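Local coordinates for protein STE5 (Saccharomyces cerevisiae, PDB 3FZE), which serves as a scaffold of the yeast pheromone response, its minimal scaffold domain cocatalysing phosphorylation of the MAP kinase Fus3 by Ste7, at residues S169-F172 with V173-L177. Sequence-based numbering, arbitrary orientation.
Sequences SWTF and VLETL
Phe172 turns one face of its ring to the Thr176 hydroxyl, with OG1 3.6 Å from the ring plane and close to the ring axis. CG of Phe172 is anti to the backbone N (chi1 177°) and beside the carbonyl carbon, on the side where Thr176 lies. The same OG1 donates to Phe172 O at 2.7 Å. Thr176 N also donates a hydrogen bond to Phe172 O, at 3.0 Å, and the two donors arrive from opposite faces of the carbonyl plane. On the neighbouring flank of the helix, the side chains of Thr171 and Glu175 run alongside each other. The Thr171 methyl CG2 rests 3.6 Å from Glu175 CD, against the carboxylate. Trp170 and Leu174 meet more loosely, CE3 to CD1 at 4.3 Å. Ser169 is the N-cap: its OG accepts from Phe172 N at 3.1 Å, while its O takes the N-H of Val173. This is the first part of helix 170-180, which follows the edge strand 165-167 in the vWA-like alpha/beta/alpha fold. Val173 touches Ile148 and Val150 of strand 145-150, Leu174 packs on helix 35-50, and Phe172 reaches helix 2-14. The serine cap thus satisfies the Phe172 N-H in the first turn. The Thr176 hydroxyl spends its proton on Phe172 O, so its oxygen, not an O-H, faces the ring.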
loop_
_atom_site.group_PDB
_atom_site.type_symbol
_atom_site.label_atom_id
_atom_site.label_comp_id
_atom_site.label_asym_id
_atom_site.label_seq_id
_atom_site.Cartn_x
_atom_site.Cartn_y
_atom_site.Cartn_z
ATOM N N SER A 169 -11.474 -7.352 1.854
ATOM C CA SER A 169 -10.756 -7.181 3.110
ATOM C C SER A 169 -9.279 -6.907 2.902
ATOM O O SER A 169 -8.725 -7.178 1.826
ATOM C CB SER A 169 -10.927 -8.417 4.004
ATOM O OG SER A 169 -10.214 -9.541 3.494
ATOM N N TRP A 170 -8.642 -6.386 3.945
ATOM C CA TRP A 170 -7.188 -6.258 3.977
ATOM C C TRP A 170 -6.513 -7.610 3.792
ATOM O O TRP A 170 -5.486 -7.723 3.120
ATOM C CB TRP A 170 -6.732 -5.636 5.305
ATOM C CG TRP A 170 -7.079 -4.177 5.429
ATOM C CD1 TRP A 170 -8.127 -3.641 6.129
ATOM C CD2 TRP A 170 -6.396 -3.070 4.826
ATOM N NE1 TRP A 170 -8.132 -2.277 6.005
ATOM C CE2 TRP A 170 -7.086 -1.897 5.209
ATOM C CE3 TRP A 170 -5.265 -2.952 4.005
ATOM C CZ2 TRP A 170 -6.681 -0.625 4.801
ATOM C CZ3 TRP A 170 -4.869 -1.684 3.600
ATOM C CH2 TRP A 170 -5.576 -0.541 3.998
ATOM N N THR A 171 -7.088 -8.638 4.400
ATOM C CA THR A 171 -6.500 -9.967 4.345
ATOM C C THR A 171 -6.451 -10.474 2.908
ATOM O O THR A 171 -5.417 -10.966 2.451
ATOM C CB THR A 171 -7.266 -10.946 5.250
ATOM O OG1 THR A 171 -7.055 -10.585 6.621
ATOM C CG2 THR A 171 -6.786 -12.380 5.028
ATOM N N PHE A 172 -7.559 -10.331 2.186
ATOM C CA PHE A 172 -7.601 -10.828 0.813
ATOM C C PHE A 172 -6.608 -10.099 -0.080
ATOM O O PHE A 172 -5.863 -10.729 -0.829
ATOM C CB PHE A 172 -9.007 -10.733 0.207
ATOM C CG PHE A 172 -9.058 -11.182 -1.221
ATOM C CD1 PHE A 172 -9.212 -12.519 -1.531
ATOM C CD2 PHE A 172 -8.900 -10.271 -2.253
ATOM C CE1 PHE A 172 -9.232 -12.943 -2.847
ATOM C CE2 PHE A 172 -8.916 -10.687 -3.569
ATOM C CZ PHE A 172 -9.081 -12.024 -3.863
ATOM N N VAL A 173 -6.594 -8.772 0.007
ATOM C CA VAL A 173 -5.684 -7.968 -0.800
ATOM C C VAL A 173 -4.230 -8.320 -0.525
ATOM O O VAL A 173 -3.447 -8.580 -1.448
ATOM C CB VAL A 173 -5.874 -6.463 -0.530
ATOM C CG1 VAL A 173 -4.775 -5.654 -1.209
ATOM C CG2 VAL A 173 -7.238 -6.012 -1.014
ATOM N N LEU A 174 -3.870 -8.351 0.752
ATOM C CA LEU A 174 -2.476 -8.553 1.136
ATOM C C LEU A 174 -1.997 -10.002 0.968
ATOM O O LEU A 174 -0.856 -10.238 0.578
ATOM C CB LEU A 174 -2.227 -8.027 2.553
ATOM C CG LEU A 174 -2.407 -6.510 2.657
ATOM C CD1 LEU A 174 -2.323 -6.051 4.108
ATOM C CD2 LEU A 174 -1.372 -5.804 1.792
ATOM N N GLU A 175 -2.868 -10.969 1.251
ATOM C CA GLU A 175 -2.541 -12.370 0.994
ATOM C C GLU A 175 -2.358 -12.579 -0.507
ATOM O O GLU A 175 -1.432 -13.271 -0.934
ATOM C CB GLU A 175 -3.608 -13.329 1.556
ATOM C CG GLU A 175 -3.514 -13.503 3.072
ATOM C CD GLU A 175 -4.398 -14.621 3.607
ATOM O OE1 GLU A 175 -5.278 -15.091 2.869
ATOM O OE2 GLU A 175 -4.211 -15.018 4.777
ATOM N N THR A 176 -3.224 -11.966 -1.306
ATOM C CA THR A 176 -3.113 -12.092 -2.755
ATOM C C THR A 176 -1.805 -11.486 -3.246
ATOM O O THR A 176 -1.106 -12.067 -4.084
ATOM C CB THR A 176 -4.294 -11.437 -3.493
ATOM O OG1 THR A 176 -5.504 -12.103 -3.125
ATOM C CG2 THR A 176 -4.102 -11.570 -5.010
ATOM N N LEU A 177 -1.460 -10.327 -2.701
ATOM C CA LEU A 177 -0.223 -9.676 -3.086
ATOM C C LEU A 177 0.985 -10.553 -2.743
ATOM O O LEU A 177 1.839 -10.819 -3.596
ATOM C CB LEU A 177 -0.126 -8.307 -2.408
ATOM C CG LEU A 177 1.171 -7.534 -2.672
ATOM C CD1 LEU A 177 1.313 -7.181 -4.153
ATOM C CD2 LEU A 177 1.216 -6.298 -1.787
#